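Local coordinates for 3-oxoacyl-[acyl-carrier protein] synthase (Thermus thermophilus, PDB 1UB7), which probably catalyses the first condensation of fatty acid synthesis, joining acetyl-CoA with malonyl-ACP to give 3-oxobutanoyl-ACP, at residues 4-9 with 59-64; 52-57 with 135-140; 67-72 with 95-100; 268-273 with 283-288; 293-298 with 317-322. All coordinates share one frame; numbering follows the deposited sequence.

Interactions 1 and 2 are the buried ones: both lay helix 50-64 on the same five-stranded sheet. Interaction 2, in the first half of the helix, is held by apolar side chains, whereas interaction 1, at its carboxyl end, adds a carboxylate that binds a strand amide and a lysine. Interaction 3 lies at the surface, where two loops leading into neighbouring strands of that sheet meet through leucines. Interactions 4 and 5 are partly buried. Interaction 4 has a salt bridge from Arg273 to Glu288 on helix 281-292; interaction 5 joins the loop after that helix to the C-terminal tail by hydrogen bonds and a methyl over an aromatic face. Lys287 joins interaction 4 to interaction 1, and Leu286 joins it to interaction 5.

Interaction 1: 4-9 with 59-64; sequences ILALGA and EDLLRR
Ala6 meets Leu61 through methyl groups, its CB lying 3.9 Å from Leu61 CD2; a side chain this small lets the leucine come down close to the strand. At Leu7 the backbone makes the contact. Leu7 O receives a weak bond from Arg64 NE at 3.0 Å, with the oxygen near the guanidinium plane, while the stronger partner of that guanidinium is Asp291. The arginine chain bends at chi3 (64°), which turns NE back to the strand. The side chain of Leu7 leaves on the other face, for Leu286 and Lys287 of helix 281-292. The edge strand 3-10 is therefore sandwiched between an outer helix, 50-64, and the buried helix 281-292, the layering of the thiolase fold. Gly8 is where the backbones come nearest: its CA lies 3.7 Å from Leu61 N, and a CB would run into that nitrogen, so glycine is required. At Ala9 the amide N gives a straight bond (165°) to Asp60 OD2 at 2.8 Å, using the anti lone pair of that oxygen. Asp60 CG stands anti to its backbone N (chi1 -178°), beside its own carbonyl carbon; the CB already points toward the strand. Asp60 OD2 also lies 3.0 Å from the acceptor Ala9 O, a repulsion that Lys287 NZ probably eases, being salt-bridged to Asp60 and weakly bonded to Ala9 O. An alanine in place of Asp60 would probably leave Ala9 N without its acceptor and Lys287 without its counter-charge. The CB of Ala9 points away from helix 50-64 and packs on Leu284.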
# COMPACT_ATOMS: atom_id res chain seq x y z
N ILE A 4 5.16 -5.59 19.45
CA ILE A 4 6.42 -5.52 18.74
C ILE A 4 7.46 -6.47 19.34
O ILE A 4 7.93 -6.27 20.46
CB ILE A 4 6.96 -4.08 18.74
CG1 ILE A 4 6.19 -3.27 17.69
CG2 ILE A 4 8.46 -4.06 18.44
CD1 ILE A 4 6.49 -1.80 17.71
N LEU A 5 7.82 -7.49 18.58
CA LEU A 5 8.77 -8.49 19.01
C LEU A 5 10.23 -8.11 18.74
O LEU A 5 11.14 -8.62 19.41
CB LEU A 5 8.46 -9.81 18.31
CG LEU A 5 7.02 -10.32 18.35
CD1 LEU A 5 6.95 -11.64 17.60
CD2 LEU A 5 6.56 -10.48 19.79
N ALA A 6 10.46 -7.24 17.76
CA ALA A 6 11.83 -6.84 17.42
C ALA A 6 11.80 -5.50 16.70
O ALA A 6 10.79 -5.14 16.09
CB ALA A 6 12.48 -7.90 16.52
N LEU A 7 12.92 -4.78 16.77
CA LEU A 7 13.04 -3.46 16.16
C LEU A 7 14.47 -3.19 15.71
O LEU A 7 15.42 -3.68 16.32
CB LEU A 7 12.62 -2.38 17.16
CG LEU A 7 12.98 -0.91 16.90
CD1 LEU A 7 12.07 -0.31 15.82
CD2 LEU A 7 12.85 -0.12 18.20
N GLY A 8 14.61 -2.41 14.65
CA GLY A 8 15.91 -2.04 14.13
C GLY A 8 15.71 -0.83 13.24
O GLY A 8 14.58 -0.59 12.79
N ALA A 9 16.76 -0.05 12.98
CA ALA A 9 16.65 1.13 12.12
C ALA A 9 18.00 1.47 11.51
O ALA A 9 19.02 0.94 11.91
CB ALA A 9 16.10 2.32 12.89
N GLU A 59 18.53 -5.53 8.60
CA GLU A 59 19.80 -6.12 9.06
C GLU A 59 20.08 -5.67 10.50
O GLU A 59 20.53 -6.46 11.33
CB GLU A 59 20.97 -5.71 8.17
CG GLU A 59 21.02 -6.46 6.87
CD GLU A 59 21.91 -5.80 5.84
OE1 GLU A 59 22.46 -4.73 6.14
OE2 GLU A 59 22.04 -6.35 4.72
N ASP A 60 19.80 -4.41 10.78
CA ASP A 60 20.04 -3.90 12.11
C ASP A 60 19.11 -4.65 13.07
O ASP A 60 19.52 -5.04 14.17
CB ASP A 60 19.76 -2.38 12.15
CG ASP A 60 20.04 -1.79 13.52
OD1 ASP A 60 21.18 -1.96 14.03
OD2 ASP A 60 19.13 -1.16 14.09
N LEU A 61 17.86 -4.86 12.65
CA LEU A 61 16.87 -5.60 13.44
C LEU A 61 17.43 -6.99 13.75
O LEU A 61 17.34 -7.48 14.87
CB LEU A 61 15.55 -5.71 12.65
CG LEU A 61 14.36 -6.39 13.34
CD1 LEU A 61 13.05 -5.82 12.77
CD2 LEU A 61 14.41 -7.92 13.15
N LEU A 62 18.03 -7.62 12.74
CA LEU A 62 18.62 -8.93 12.90
C LEU A 62 19.88 -8.93 13.78
O LEU A 62 20.13 -9.90 14.49
CB LEU A 62 18.90 -9.52 11.53
CG LEU A 62 17.60 -10.02 10.88
CD1 LEU A 62 17.93 -10.72 9.58
CD2 LEU A 62 16.87 -10.99 11.83
N ARG A 63 20.68 -7.86 13.75
CA ARG A 63 21.86 -7.81 14.62
C ARG A 63 21.40 -7.75 16.07
O ARG A 63 21.93 -8.46 16.92
CB ARG A 63 22.74 -6.59 14.31
CG ARG A 63 23.74 -6.80 13.17
CD ARG A 63 25.19 -6.89 13.68
NE ARG A 63 25.35 -7.82 14.80
CZ ARG A 63 26.49 -8.01 15.47
NH1 ARG A 63 27.59 -7.34 15.14
NH2 ARG A 63 26.52 -8.85 16.49
N ARG A 64 20.39 -6.93 16.34
CA ARG A 64 19.86 -6.77 17.70
C ARG A 64 18.97 -7.93 18.15
O ARG A 64 18.88 -8.23 19.35
CB ARG A 64 19.03 -5.47 17.80
CG ARG A 64 19.68 -4.22 17.19
CD ARG A 64 18.61 -3.25 16.71
NE ARG A 64 17.80 -2.73 17.81
CZ ARG A 64 18.21 -1.79 18.65
NH1 ARG A 64 19.43 -1.25 18.53
NH2 ARG A 64 17.40 -1.37 19.61

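Interaction 2: 52-57 with 135-140; sequences DLAFKA and VGAEAL
Ala54 and Leu53 are the two bumps that residues 52-57 set against residues 135-140, and they fit in different ways. The CB of Ala54 rests near two projections of the strand, 4.0 Å from Val135 CG1 and 4.1 Å from Ala137 CB, so a single methyl fills the shallow dip between two residues on the same face of the sheet. The valine turns CG1 anti to its backbone N (chi1 175°), and this is the branch that meets the alanine. Small residues suit both sides here: the helix axis passes 7.8 Å from the strand axis at its closest, which gives little depth for larger groups. Leu53 reaches further along. Its CD1 lies beyond Ala137, against the backbone where the strand ends, a tight 3.2 Å from Glu138 O, with Ala139 CB beside it at 4.0 Å. Other side chains close in round the contact: Val93 of helix 89-96 packs on Ala54, Pro12 and Tyr10 on Leu53, and, from the same helix 50-64, Val58 on Val135 and Thr50 on Ala137 and Ala139. Glu138 CB points away from the helix, and Thr81, Asn80 and Ser278 bond to the carboxylate. The Glu138 side chain lies about 7 Å from that of Asn276, a predicted active-site residue. The helix runs at 140° to the strand and leads on to strand 72-78, the parallel neighbour of 131-138. Such a helix, laid roughly antiparallel over the parallel strands of a mixed sheet, is the alpha/beta layering on which the thiolase fold is built.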
# COMPACT_ATOMS: atom_id res chain seq x y z
N ASP A 52 17.20 -0.30 -0.30
CA ASP A 52 18.46 -0.48 0.42
C ASP A 52 18.31 -0.01 1.85
O ASP A 52 18.80 -0.66 2.79
CB ASP A 52 19.58 0.31 -0.26
CG ASP A 52 19.74 -0.08 -1.70
OD1 ASP A 52 20.21 -1.22 -1.95
OD2 ASP A 52 19.39 0.74 -2.57
N LEU A 53 17.65 1.13 2.03
CA LEU A 53 17.44 1.63 3.37
C LEU A 53 16.62 0.58 4.11
O LEU A 53 16.87 0.32 5.29
CB LEU A 53 16.71 2.97 3.33
CG LEU A 53 17.30 4.06 2.43
CD1 LEU A 53 16.43 5.32 2.54
CD2 LEU A 53 18.74 4.36 2.84
N ALA A 54 15.65 -0.02 3.42
CA ALA A 54 14.81 -1.04 4.03
C ALA A 54 15.64 -2.28 4.39
O ALA A 54 15.48 -2.84 5.49
CB ALA A 54 13.66 -1.42 3.09
N PHE A 55 16.51 -2.71 3.48
CA PHE A 55 17.35 -3.88 3.75
C PHE A 55 18.21 -3.61 4.98
O PHE A 55 18.27 -4.42 5.91
CB PHE A 55 18.27 -4.22 2.57
CG PHE A 55 17.55 -4.56 1.28
CD1 PHE A 55 16.21 -4.97 1.28
CD2 PHE A 55 18.23 -4.49 0.06
CE1 PHE A 55 15.56 -5.29 0.08
CE2 PHE A 55 17.59 -4.80 -1.15
CZ PHE A 55 16.25 -5.20 -1.13
N LYS A 56 18.88 -2.45 4.99
CA LYS A 56 19.74 -2.08 6.10
C LYS A 56 19.01 -1.98 7.43
O LYS A 56 19.56 -2.32 8.48
CB LYS A 56 20.49 -0.78 5.78
CG LYS A 56 21.79 -1.03 5.02
CD LYS A 56 21.99 -0.05 3.89
CE LYS A 56 23.11 -0.49 2.95
NZ LYS A 56 23.23 0.44 1.78
N ALA A 57 17.76 -1.52 7.42
CA ALA A 57 17.02 -1.42 8.67
C ALA A 57 16.72 -2.82 9.18
O ALA A 57 16.79 -3.08 10.38
CB ALA A 57 15.72 -0.65 8.46
N VAL A 135 7.94 -2.34 7.77
CA VAL A 135 9.06 -1.43 7.52
C VAL A 135 8.62 -0.01 7.15
O VAL A 135 7.67 0.17 6.39
CB VAL A 135 9.94 -1.97 6.37
CG1 VAL A 135 11.03 -0.97 6.02
CG2 VAL A 135 10.52 -3.32 6.74
N GLY A 136 9.31 0.98 7.72
CA GLY A 136 9.04 2.37 7.41
C GLY A 136 10.33 2.83 6.74
O GLY A 136 11.36 2.91 7.40
N ALA A 137 10.29 3.10 5.43
CA ALA A 137 11.50 3.51 4.71
C ALA A 137 11.26 4.56 3.63
O ALA A 137 10.39 4.39 2.76
CB ALA A 137 12.18 2.28 4.10
N GLU A 138 12.06 5.62 3.68
CA GLU A 138 11.96 6.76 2.75
C GLU A 138 13.28 7.31 2.23
O GLU A 138 14.20 7.54 3.00
CB GLU A 138 11.23 7.92 3.42
CG GLU A 138 9.77 7.68 3.67
CD GLU A 138 8.91 8.02 2.47
OE1 GLU A 138 9.30 7.67 1.33
OE2 GLU A 138 7.85 8.63 2.66
N ALA A 139 13.35 7.54 0.92
CA ALA A 139 14.54 8.13 0.31
C ALA A 139 14.04 9.44 -0.30
O ALA A 139 13.98 9.59 -1.52
CB ALA A 139 15.10 7.22 -0.77
N LEU A 140 13.67 10.39 0.55
CA LEU A 140 13.15 11.66 0.07
C LEU A 140 14.14 12.45 -0.75
O LEU A 140 13.76 13.21 -1.64
CB LEU A 140 12.65 12.49 1.25
CG LEU A 140 11.43 11.79 1.87
CD1 LEU A 140 11.16 12.30 3.28
CD2 LEU A 140 10.23 12.00 0.93

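Interaction 3: 67-72 with 95-100; sequences GALEGV and ARFGLK
Leu69 meets both Phe97 and Leu99, using a different part of its side chain for each. Its CD1 lies 3.7 Å from Phe97 CB, beside the root of the ring, and the two side chains cross obliquely. Its CB touches Leu99 CD2 at 4.0 Å. The other methyl of that leucine, CD1, meets Val72 CG1 at 3.8 Å, so Leu99 reaches both residues with its forked end. Val72 CG1, the branch that meets it, stands anti to the backbone N (chi1 160°). Branched aliphatic groups suit such a seam because they fill it without needing polar partners. The seam joins the two loops that enter the parallel strands of a beta-alpha-beta unit: residues 67-72 lead into strand 72-78, helix 89-96 follows, and residues 95-100 lead on to strand 102-107. Outside the first shell, the backbone sets the positions. A type I turn from Gly67 to Glu70 runs into a type II turn from Leu69 to Val72, placing both apolar side chains; Gly71, with phi 91°, takes the turn position that suits glycine. Across from it the helix ends in a Schellman motif with Gly98 as its C-prime residue, and Leu99 N bonds back to Gln94 O. Further out, Arg96 CG lies 3.4 Å above one face of the Phe97 ring, and Arg96 itself is salt-bridged to Glu59. Helix 50-64 backs this region, Leu62 packing on Leu69 and Val58 on Phe97.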
# COMPACT_ATOMS: atom_id res chain seq x y z
N GLY A 67 17.51 -14.28 14.64
CA GLY A 67 16.43 -15.21 14.37
C GLY A 67 15.03 -14.63 14.42
O GLY A 67 14.04 -15.37 14.42
N ALA A 68 14.93 -13.30 14.44
CA ALA A 68 13.63 -12.64 14.53
C ALA A 68 12.69 -12.81 13.33
O ALA A 68 11.47 -12.73 13.49
CB ALA A 68 13.83 -11.15 14.82
N LEU A 69 13.23 -13.06 12.14
CA LEU A 69 12.37 -13.20 10.97
C LEU A 69 11.74 -14.57 10.88
O LEU A 69 10.97 -14.86 9.96
CB LEU A 69 13.13 -12.89 9.69
CG LEU A 69 13.72 -11.48 9.58
CD1 LEU A 69 14.24 -11.26 8.17
CD2 LEU A 69 12.67 -10.46 9.92
N GLU A 70 12.07 -15.41 11.85
CA GLU A 70 11.52 -16.74 11.89
C GLU A 70 10.03 -16.62 12.19
O GLU A 70 9.64 -16.00 13.17
CB GLU A 70 12.21 -17.55 12.98
CG GLU A 70 11.78 -19.00 13.04
CD GLU A 70 12.45 -19.73 14.18
OE1 GLU A 70 13.56 -19.30 14.59
OE2 GLU A 70 11.88 -20.75 14.65
N GLY A 71 9.21 -17.22 11.33
CA GLY A 71 7.77 -17.17 11.54
C GLY A 71 7.09 -15.99 10.88
O GLY A 71 5.87 -15.84 10.97
N VAL A 72 7.88 -15.16 10.20
CA VAL A 72 7.34 -14.00 9.53
C VAL A 72 6.67 -14.39 8.20
O VAL A 72 7.34 -14.87 7.29
CB VAL A 72 8.45 -12.95 9.29
CG1 VAL A 72 8.04 -11.97 8.17
CG2 VAL A 72 8.71 -12.20 10.58
N ALA A 95 12.43 -11.16 -0.72
CA ALA A 95 13.45 -11.91 -1.46
C ALA A 95 14.80 -11.87 -0.73
O ALA A 95 15.37 -12.91 -0.40
CB ALA A 95 13.59 -11.32 -2.89
N ARG A 96 15.27 -10.65 -0.47
CA ARG A 96 16.53 -10.42 0.21
C ARG A 96 16.70 -11.30 1.44
O ARG A 96 17.76 -11.87 1.67
CB ARG A 96 16.65 -8.95 0.61
CG ARG A 96 17.74 -8.65 1.64
CD ARG A 96 19.16 -8.86 1.11
NE ARG A 96 20.16 -8.66 2.16
CZ ARG A 96 20.50 -9.56 3.09
NH1 ARG A 96 19.92 -10.76 3.11
NH2 ARG A 96 21.41 -9.26 4.00
N PHE A 97 15.66 -11.42 2.25
CA PHE A 97 15.80 -12.24 3.44
C PHE A 97 15.24 -13.66 3.26
O PHE A 97 15.05 -14.38 4.24
CB PHE A 97 15.17 -11.50 4.61
CG PHE A 97 15.89 -10.23 4.94
CD1 PHE A 97 17.05 -10.26 5.70
CD2 PHE A 97 15.47 -9.02 4.39
CE1 PHE A 97 17.79 -9.08 5.91
CE2 PHE A 97 16.20 -7.84 4.59
CZ PHE A 97 17.36 -7.87 5.35
N GLY A 98 15.00 -14.03 2.01
CA GLY A 98 14.49 -15.36 1.70
C GLY A 98 13.33 -15.85 2.55
O GLY A 98 13.35 -16.97 3.05
N LEU A 99 12.30 -15.01 2.69
CA LEU A 99 11.12 -15.35 3.48
C LEU A 99 10.00 -15.98 2.65
O LEU A 99 9.85 -15.72 1.45
CB LEU A 99 10.55 -14.11 4.13
CG LEU A 99 11.47 -13.20 4.91
CD1 LEU A 99 10.66 -11.99 5.43
CD2 LEU A 99 12.09 -13.99 6.04
N LYS A 100 9.21 -16.82 3.32
CA LYS A 100 8.06 -17.44 2.68
C LYS A 100 6.99 -16.45 3.14
O LYS A 100 6.45 -16.61 4.22
CB LYS A 100 7.79 -18.82 3.30
CG LYS A 100 6.66 -19.59 2.63
CD LYS A 100 6.17 -20.72 3.53
CE LYS A 100 6.18 -22.07 2.83
NZ LYS A 100 5.49 -22.01 1.51

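Interaction 4: 268-273 with 283-288; sequences AVNVDR and PLALKE
Arg273 and Glu288 face each other tip to tip, and the arginine grips the carboxylate end-on with two nitrogens. Arg273 NH2 gives the shorter bond, 2.8 Å to Glu288 OE1 and nearly straight at 165°. Arg273 NH1 reaches Glu288 OE2 at 3.2 Å, with that oxygen tilted somewhat from the guanidinium plane. Both oxygens use their syn lone pairs, and the two flat groups are 26° from coplanar. Tyr274 OH also bonds to Glu288 OE2, so OE2 has two partners. Asp272 adds only a long charge contact to Arg273. A leucine in place of Arg273 would probably leave Glu288 without its positive mate and its carboxylate less firmly fixed, though still bonded by Tyr274. Asn270 takes the crowded position (chi1 71°), with CB 3.6 Å from Glu288 OE1. Its OD1 lies 3.4 Å from Ala285 CA, and the angle to Ala285 N is too poor for a bond. Asn270 is at the N-cap position, but its side chain makes no capping bond; Gln247 OE1 instead accepts from Asn270 N and Val271 N. Gln247 NE2 bonds to Ala268 O, while Ala268 CB and Ala285 CB meet 4.3 Å apart. The chemistry thus divides: methyls inside, a paired charge at the rim, and the backbone amides answered by Gln247, which begins the predicted ACP-binding region and is likely to be oriented by them.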
# COMPACT_ATOMS: atom_id res chain seq x y z
N ALA A 268 10.05 11.90 22.76
CA ALA A 268 11.21 11.49 21.97
C ALA A 268 11.54 12.47 20.86
O ALA A 268 10.67 12.90 20.11
CB ALA A 268 10.96 10.11 21.38
N VAL A 269 12.81 12.83 20.74
CA VAL A 269 13.23 13.76 19.70
C VAL A 269 14.53 13.33 19.03
O VAL A 269 15.41 12.77 19.67
CB VAL A 269 13.47 15.20 20.26
CG1 VAL A 269 13.65 16.18 19.10
CG2 VAL A 269 12.31 15.63 21.15
N ASN A 270 14.63 13.60 17.74
CA ASN A 270 15.83 13.30 16.99
C ASN A 270 15.76 14.02 15.65
O ASN A 270 16.67 13.93 14.84
CB ASN A 270 16.03 11.77 16.83
CG ASN A 270 15.03 11.10 15.87
OD1 ASN A 270 14.66 9.94 16.08
ND2 ASN A 270 14.63 11.80 14.81
N VAL A 271 14.67 14.76 15.45
CA VAL A 271 14.48 15.52 14.21
C VAL A 271 15.66 16.47 14.01
O VAL A 271 15.93 16.92 12.90
CB VAL A 271 13.16 16.36 14.22
CG1 VAL A 271 13.16 17.37 15.36
CG2 VAL A 271 13.00 17.08 12.91
N ASP A 272 16.35 16.76 15.11
CA ASP A 272 17.51 17.64 15.11
C ASP A 272 18.71 17.00 14.41
O ASP A 272 19.53 17.69 13.79
CB ASP A 272 17.88 18.01 16.55
CG ASP A 272 18.08 16.78 17.44
OD1 ASP A 272 17.18 15.92 17.49
OD2 ASP A 272 19.13 16.69 18.11
N ARG A 273 18.81 15.67 14.50
CA ARG A 273 19.92 14.94 13.90
C ARG A 273 19.61 14.21 12.59
O ARG A 273 20.53 13.90 11.83
CB ARG A 273 20.48 13.94 14.93
CG ARG A 273 21.32 14.59 16.01
CD ARG A 273 21.84 13.62 17.06
NE ARG A 273 20.78 13.16 17.96
CZ ARG A 273 20.10 12.03 17.79
NH1 ARG A 273 20.35 11.23 16.76
NH2 ARG A 273 19.15 11.69 18.66
N PRO A 283 10.12 4.74 13.94
CA PRO A 283 10.97 3.61 14.33
C PRO A 283 12.40 4.04 14.68
O PRO A 283 13.02 3.46 15.57
CB PRO A 283 10.87 2.65 13.13
CG PRO A 283 10.36 3.54 11.98
CD PRO A 283 9.40 4.46 12.68
N LEU A 284 12.92 5.07 14.00
CA LEU A 284 14.26 5.59 14.30
C LEU A 284 14.31 6.10 15.74
O LEU A 284 15.29 5.88 16.45
CB LEU A 284 14.63 6.76 13.36
CG LEU A 284 15.16 6.36 11.99
CD1 LEU A 284 15.20 7.55 11.09
CD2 LEU A 284 16.58 5.74 12.15
N ALA A 285 13.24 6.77 16.16
CA ALA A 285 13.13 7.30 17.51
C ALA A 285 12.96 6.20 18.56
O ALA A 285 13.61 6.23 19.60
CB ALA A 285 11.96 8.30 17.60
N LEU A 286 12.08 5.24 18.29
CA LEU A 286 11.88 4.15 19.25
C LEU A 286 13.18 3.42 19.55
O LEU A 286 13.44 3.04 20.69
CB LEU A 286 10.86 3.14 18.71
CG LEU A 286 9.42 3.62 18.64
CD1 LEU A 286 8.61 2.66 17.81
CD2 LEU A 286 8.87 3.77 20.04
N LYS A 287 13.98 3.22 18.50
CA LYS A 287 15.26 2.53 18.64
C LYS A 287 16.17 3.23 19.64
O LYS A 287 16.73 2.59 20.53
CB LYS A 287 15.98 2.43 17.29
CG LYS A 287 17.35 1.75 17.39
CD LYS A 287 18.18 1.94 16.13
CE LYS A 287 19.54 1.28 16.28
NZ LYS A 287 20.28 1.34 15.00
N GLU A 288 16.31 4.55 19.51
CA GLU A 288 17.14 5.31 20.44
C GLU A 288 16.59 5.23 21.88
O GLU A 288 17.34 5.05 22.84
CB GLU A 288 17.24 6.77 20.00
CG GLU A 288 17.65 6.92 18.55
CD GLU A 288 18.27 8.28 18.24
OE1 GLU A 288 17.79 9.30 18.78
OE2 GLU A 288 19.24 8.31 17.45

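Interaction 5: 293-298 with 317-322; sequences GRIREG and LTWGGA
Thr318 holds CG2 anti to its backbone N, and this methyl lies 4.0 Å from Gly298 O, while OG1 is bonded to His300. Trp319 follows with the broadest contact. The CG2 methyl of Ile295 sits over one face of its five-membered ring, a CH-pi arrangement in which the two side chains cross at about a right angle. Trp319 CB lies 3.5 Å from Arg296 O. The tryptophan backbone takes part too: Trp319 O accepts from Gly298 N at 2.9 Å, almost straight (174°), although the donor stands above the carbonyl plane. Gly320 must be glycine, since a CB there would strike Glu297 CG. Gly321 N donates a hydrogen bond to Glu297 OE1 at 3.1 Å, from above the carboxylate plane. Glu297 suits this place because its other oxygen, OE2, is salt-bridged to Arg168, so one side chain serves both an amide and a charge. The backbone of Trp319 pairs with Asp299, and strands 300-307 and 311-318 continue that pairing. The contact is therefore the open end of an antiparallel beta hairpin, where the loop entering its first strand packs on the C-terminal tail leaving its second.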
# COMPACT_ATOMS: atom_id res chain seq x y z
N GLY A 293 17.12 3.21 27.31
CA GLY A 293 16.38 2.64 28.42
C GLY A 293 15.17 3.47 28.80
O GLY A 293 14.56 3.23 29.85
N ARG A 294 14.81 4.44 27.96
CA ARG A 294 13.65 5.29 28.21
C ARG A 294 12.40 4.50 27.91
O ARG A 294 11.30 4.86 28.33
CB ARG A 294 13.70 6.51 27.33
CG ARG A 294 15.05 7.19 27.31
CD ARG A 294 14.98 8.37 26.38
NE ARG A 294 13.94 9.28 26.83
CZ ARG A 294 13.50 10.32 26.14
NH1 ARG A 294 14.00 10.57 24.94
NH2 ARG A 294 12.57 11.11 26.65
N ILE A 295 12.56 3.43 27.15
CA ILE A 295 11.45 2.56 26.82
C ILE A 295 11.93 1.23 27.35
O ILE A 295 13.07 0.84 27.10
CB ILE A 295 11.20 2.46 25.29
CG1 ILE A 295 10.38 3.65 24.81
CG2 ILE A 295 10.47 1.16 24.96
CD1 ILE A 295 10.08 3.62 23.31
N ARG A 296 11.07 0.54 28.09
CA ARG A 296 11.41 -0.76 28.65
C ARG A 296 10.19 -1.64 28.70
O ARG A 296 9.05 -1.16 28.71
CB ARG A 296 11.96 -0.62 30.07
CG ARG A 296 13.08 0.39 30.22
CD ARG A 296 13.53 0.46 31.67
NE ARG A 296 14.44 1.58 31.91
CZ ARG A 296 15.04 1.82 33.07
NH1 ARG A 296 14.82 1.02 34.10
NH2 ARG A 296 15.87 2.84 33.19
N GLU A 297 10.42 -2.95 28.74
CA GLU A 297 9.33 -3.88 28.80
C GLU A 297 8.38 -3.42 29.88
O GLU A 297 8.80 -3.13 31.00
CB GLU A 297 9.84 -5.28 29.11
CG GLU A 297 8.74 -6.29 29.29
CD GLU A 297 9.20 -7.69 28.95
OE1 GLU A 297 9.55 -7.93 27.77
OE2 GLU A 297 9.20 -8.55 29.85
N GLY A 298 7.10 -3.32 29.54
CA GLY A 298 6.11 -2.89 30.51
C GLY A 298 5.63 -1.46 30.40
O GLY A 298 4.57 -1.14 30.93
N LEU A 317 0.93 1.34 22.76
CA LEU A 317 1.53 0.02 22.83
C LEU A 317 2.24 -0.18 24.16
O LEU A 317 3.04 0.66 24.56
CB LEU A 317 2.57 -0.11 21.71
CG LEU A 317 3.55 -1.28 21.72
CD1 LEU A 317 2.82 -2.59 21.42
CD2 LEU A 317 4.62 -1.03 20.68
N THR A 318 1.93 -1.27 24.84
CA THR A 318 2.59 -1.59 26.10
C THR A 318 3.81 -2.39 25.64
O THR A 318 3.69 -3.55 25.22
CB THR A 318 1.69 -2.46 27.01
OG1 THR A 318 0.65 -1.65 27.57
CG2 THR A 318 2.51 -3.08 28.13
N TRP A 319 4.98 -1.76 25.72
CA TRP A 319 6.24 -2.35 25.28
C TRP A 319 6.62 -3.74 25.80
O TRP A 319 6.27 -4.13 26.91
CB TRP A 319 7.39 -1.38 25.60
CG TRP A 319 8.56 -1.56 24.69
CD1 TRP A 319 9.71 -2.24 24.95
CD2 TRP A 319 8.66 -1.10 23.32
NE1 TRP A 319 10.52 -2.24 23.83
CE2 TRP A 319 9.90 -1.56 22.82
CE3 TRP A 319 7.81 -0.36 22.48
CZ2 TRP A 319 10.32 -1.29 21.51
CZ3 TRP A 319 8.23 -0.10 21.17
CH2 TRP A 319 9.48 -0.56 20.70
N GLY A 320 7.34 -4.48 24.96
CA GLY A 320 7.79 -5.80 25.36
C GLY A 320 6.77 -6.91 25.27
O GLY A 320 5.92 -6.91 24.38
N GLY A 321 6.85 -7.84 26.21
CA GLY A 321 5.95 -8.98 26.22
C GLY A 321 6.47 -10.03 25.26
O GLY A 321 5.85 -11.08 25.09
N ALA A 322 7.61 -9.74 24.63
CA ALA A 322 8.21 -10.64 23.66
C ALA A 322 8.29 -12.04 24.19
O ALA A 322 7.46 -12.88 23.78
CB ALA A 322 9.60 -10.15 23.28
OXT ALA A 322 9.18 -12.28 25.03